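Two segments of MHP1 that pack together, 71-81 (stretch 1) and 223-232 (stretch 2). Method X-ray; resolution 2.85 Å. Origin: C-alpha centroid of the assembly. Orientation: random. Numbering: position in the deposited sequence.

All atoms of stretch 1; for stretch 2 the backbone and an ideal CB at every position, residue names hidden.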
# COMPACT_ATOMS: atom_id res chain seq x y z
N ILE A 71 3.35 14.13 0.73
CA ILE A 71 2.06 14.18 0.04
C ILE A 71 1.27 12.88 0.30
O ILE A 71 0.04 12.91 0.42
CB ILE A 71 2.23 14.43 -1.49
CG1 ILE A 71 2.46 15.92 -1.75
CG2 ILE A 71 1.03 13.95 -2.29
CD1 ILE A 71 3.37 16.18 -2.93
N ALA A 72 1.99 11.76 0.40
CA ALA A 72 1.38 10.46 0.68
C ALA A 72 0.65 10.46 2.01
O ALA A 72 -0.47 10.00 2.07
CB ALA A 72 2.40 9.35 0.64
N VAL A 73 1.28 10.99 3.06
CA VAL A 73 0.64 11.18 4.38
C VAL A 73 -0.61 12.11 4.48
O VAL A 73 -1.62 11.73 5.07
CB VAL A 73 1.65 11.64 5.40
CG1 VAL A 73 0.94 12.23 6.57
CG2 VAL A 73 2.54 10.47 5.80
N ILE A 74 -0.55 13.32 3.91
CA ILE A 74 -1.76 14.13 3.72
C ILE A 74 -2.93 13.37 3.08
O ILE A 74 -4.07 13.64 3.40
CB ILE A 74 -1.49 15.38 2.83
CG1 ILE A 74 -0.59 16.39 3.57
CG2 ILE A 74 -2.82 16.04 2.36
CD1 ILE A 74 0.24 17.28 2.66
N LEU A 75 -2.65 12.45 2.16
CA LEU A 75 -3.71 11.61 1.58
C LEU A 75 -4.20 10.56 2.57
O LEU A 75 -5.40 10.25 2.60
CB LEU A 75 -3.23 10.91 0.31
CG LEU A 75 -3.52 11.58 -1.03
CD1 LEU A 75 -2.91 10.80 -2.20
CD2 LEU A 75 -5.03 11.72 -1.22
N LEU A 76 -3.27 10.01 3.36
CA LEU A 76 -3.55 8.99 4.38
C LEU A 76 -4.45 9.55 5.48
O LEU A 76 -5.43 8.91 5.85
CB LEU A 76 -2.26 8.43 4.97
CG LEU A 76 -1.54 7.45 4.03
CD1 LEU A 76 -0.11 7.16 4.44
CD2 LEU A 76 -2.30 6.17 3.95
N PHE A 77 -4.11 10.73 5.98
CA PHE A 77 -4.95 11.45 6.93
C PHE A 77 -6.43 11.37 6.55
O PHE A 77 -7.28 11.26 7.43
CB PHE A 77 -4.49 12.91 7.02
CG PHE A 77 -5.28 13.76 7.98
CD1 PHE A 77 -6.30 14.58 7.53
CD2 PHE A 77 -4.98 13.77 9.34
CE1 PHE A 77 -7.03 15.39 8.42
CE2 PHE A 77 -5.70 14.57 10.24
CZ PHE A 77 -6.72 15.38 9.78
N PHE A 78 -6.75 11.41 5.25
CA PHE A 78 -8.14 11.38 4.80
C PHE A 78 -8.69 9.97 4.47
O PHE A 78 -9.82 9.63 4.84
CB PHE A 78 -8.38 12.33 3.62
CG PHE A 78 -8.25 13.77 3.97
CD1 PHE A 78 -7.18 14.52 3.50
CD2 PHE A 78 -9.17 14.39 4.77
CE1 PHE A 78 -7.04 15.88 3.82
CE2 PHE A 78 -9.04 15.75 5.10
CZ PHE A 78 -7.97 16.49 4.63
N THR A 79 -7.92 9.15 3.76
CA THR A 79 -8.44 7.85 3.34
C THR A 79 -8.49 6.82 4.48
O THR A 79 -9.07 5.76 4.32
CB THR A 79 -7.62 7.26 2.20
OG1 THR A 79 -6.34 6.87 2.69
CG2 THR A 79 -7.45 8.29 1.10
N GLN A 80 -7.87 7.13 5.62
CA GLN A 80 -7.76 6.14 6.70
C GLN A 80 -8.76 6.40 7.82
O GLN A 80 -8.91 5.58 8.74
CB GLN A 80 -6.37 6.19 7.33
CG GLN A 80 -6.20 7.44 8.18
CD GLN A 80 -4.91 7.48 9.00
OE1 GLN A 80 -4.80 8.26 9.97
NE2 GLN A 80 -3.93 6.64 8.62
N SER A 81 -9.44 7.55 7.77
CA SER A 81 -10.13 8.04 8.96
C SER A 81 -11.36 7.22 9.35
O SER A 81 -11.65 7.06 10.53
CB SER A 81 -10.48 9.51 8.83
OG SER A 81 -11.23 9.90 9.95
N UNK A 223 -1.51 1.20 -1.83
CA UNK A 223 -1.55 1.05 -0.37
C UNK A 223 -2.34 2.18 0.31
O UNK A 223 -3.07 1.94 1.25
CB UNK A 223 -0.13 1.01 0.19
N UNK A 224 -2.18 3.41 -0.18
CA UNK A 224 -2.92 4.55 0.35
C UNK A 224 -4.41 4.49 0.05
O UNK A 224 -5.24 4.89 0.86
CB UNK A 224 -2.34 5.85 -0.22
N UNK A 225 -4.76 3.99 -1.12
CA UNK A 225 -6.15 3.87 -1.49
C UNK A 225 -6.88 2.72 -0.75
O UNK A 225 -8.12 2.63 -0.77
CB UNK A 225 -6.25 3.66 -3.00
N UNK A 226 -6.14 1.88 -0.04
CA UNK A 226 -6.78 0.81 0.73
C UNK A 226 -6.12 0.46 2.08
O UNK A 226 -6.16 -0.71 2.50
CB UNK A 226 -6.82 -0.45 -0.13
N UNK A 227 -5.55 1.44 2.79
CA UNK A 227 -5.04 1.15 4.13
C UNK A 227 -6.09 0.51 5.03
O UNK A 227 -5.72 -0.29 5.87
CB UNK A 227 -4.52 2.44 4.78
N UNK A 228 -7.37 0.82 4.88
CA UNK A 228 -8.38 0.19 5.72
C UNK A 228 -7.92 -1.17 6.25
O UNK A 228 -8.05 -1.48 7.44
CB UNK A 228 -9.68 0.03 4.94
N UNK A 229 -7.38 -2.00 5.36
CA UNK A 229 -7.12 -3.38 5.74
C UNK A 229 -6.03 -3.54 6.83
O UNK A 229 -5.92 -4.57 7.46
CB UNK A 229 -6.71 -4.17 4.49
N UNK A 230 -5.29 -2.48 7.11
CA UNK A 230 -4.29 -2.47 8.17
C UNK A 230 -4.75 -1.68 9.40
O UNK A 230 -4.57 -2.08 10.54
CB UNK A 230 -2.98 -1.88 7.64
N UNK A 231 -5.37 -0.55 9.14
CA UNK A 231 -5.59 0.48 10.12
C UNK A 231 -6.95 0.38 10.83
O UNK A 231 -7.18 1.03 11.85
CB UNK A 231 -5.46 1.85 9.44
N UNK A 232 -7.84 -0.45 10.29
CA UNK A 232 -9.06 -0.87 10.99
C UNK A 232 -8.69 -1.61 12.25
O UNK A 232 -9.55 -2.03 12.99
CB UNK A 232 -9.94 -1.75 10.10

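Position 223 lies in a helix, phi/psi -75/-40. Its CA-to-CB bond points sideways, and nothing of stretch 1 comes within 5.5 Å of the ideal CB. Stretch 1 sets no preference here. The residue is Val-223, which makes no contact.

Position 224 is also helical, and its CB points sideways across a hollow lined by Ala-72, Leu-75, Leu-76 and Thr-79. The ideal CB is 4.2 Å from Leu-76 CD2 and 5.0 Å from Thr-79 OG1. The hollow is mostly apolar, so Val, Ile, Leu or Ala would suit. The backbone is engaged as well: Thr-79 OG1 donates a hydrogen bond to the carbonyl O of 224 at 2.9 Å, a bond open to any residue type. The residue is Val-224, a knob in that hole. Its CG2 lies 3.5 Å from Leu-76 CD2, and its CG1 lies 4.0 Å from Leu-75 CB.

Positions 225 and 226 both point CB away from stretch 1, which therefore says little about either. The backbone leaves helical values at 226, phi/psi -144/34. The residues are Val-225 and Ser-226.

Position 227 points toward stretch 1. Its ideal CB is 4.4 Å from Leu-76 CD2 and 4.9 Å from Gln-80 CB, with Thr-79 close by. A medium aliphatic chain such as Ile, Leu, Val or Met would fill the space. The residue is Ile-227. Its CG1 is 3.6 Å from Leu-76 CD2. Its CD1 extends to 3.4 Å from Thr-79 O and 3.6 Å from Gln-80 CA.

Position 228 points sideways, with no atom of stretch 1 within 5.5 Å of the ideal CB. A longer chain could turn back to the carbonyl of Thr-79, and many types are possible. The residue is His-228, chi1 m. Its ring end approaches stretch 1, with CE1 3.6 Å from Thr-79 O, an oblique contact.

Positions 229 and 230 are out of reach of stretch 1, which gives no guide. The residues are Asp-229, whose carboxylate is hydrogen-bonded elsewhere in the structure, and Ile-230.

Position 231 points toward stretch 1, its ideal CB 4.9 Å from Gln-80 CB. A small or branched aliphatic residue would pack there, though others are possible. The residue is Val-231. Its CG1 lies 4.1 Å from Gln-80 CB and 3.8 Å from Gln-80 O.

Position 232 points away, so stretch 1 leaves it free. The residue is Lys-232, whose NZ is hydrogen-bonded elsewhere in the structure.

Stretch 2 (223-232) VVVSIHDIVK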
# COMPACT_ATOMS: atom_id res chain seq x y z
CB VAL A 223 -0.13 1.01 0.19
CG1 VAL A 223 -0.10 1.63 1.57
CG2 VAL A 223 0.37 -0.41 0.20
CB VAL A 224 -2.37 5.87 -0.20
CG1 VAL A 224 -3.47 6.94 -0.27
CG2 VAL A 224 -1.20 6.34 0.67
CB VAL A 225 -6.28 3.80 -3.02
CG1 VAL A 225 -7.36 2.85 -3.47
CG2 VAL A 225 -6.50 5.19 -3.55
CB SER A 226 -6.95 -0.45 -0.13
OG SER A 226 -5.69 -1.06 -0.39
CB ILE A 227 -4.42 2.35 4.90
CG1 ILE A 227 -4.81 3.66 4.28
CG2 ILE A 227 -2.89 2.21 5.00
CD1 ILE A 227 -6.25 3.89 4.34
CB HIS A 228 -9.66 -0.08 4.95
CG HIS A 228 -10.29 1.12 4.35
ND1 HIS A 228 -9.72 1.82 3.31
CD2 HIS A 228 -11.47 1.72 4.61
CE1 HIS A 228 -10.52 2.80 2.95
NE2 HIS A 228 -11.59 2.77 3.73
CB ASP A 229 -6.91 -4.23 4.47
CG ASP A 229 -8.14 -4.16 3.50
OD1 ASP A 229 -9.21 -3.69 3.95
OD2 ASP A 229 -8.05 -4.57 2.30
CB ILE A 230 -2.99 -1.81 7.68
CG1 ILE A 230 -2.46 -2.52 6.45
CG2 ILE A 230 -1.95 -1.79 8.78
CD1 ILE A 230 -1.02 -2.18 6.12
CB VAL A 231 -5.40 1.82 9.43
CG1 VAL A 231 -6.62 2.69 9.54
CG2 VAL A 231 -4.14 2.46 9.93
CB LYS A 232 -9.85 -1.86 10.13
CG LYS A 232 -9.16 -3.21 10.07
CD LYS A 232 -9.90 -4.22 9.24
CE LYS A 232 -9.27 -5.61 9.41
NZ LYS A 232 -10.27 -6.62 9.89
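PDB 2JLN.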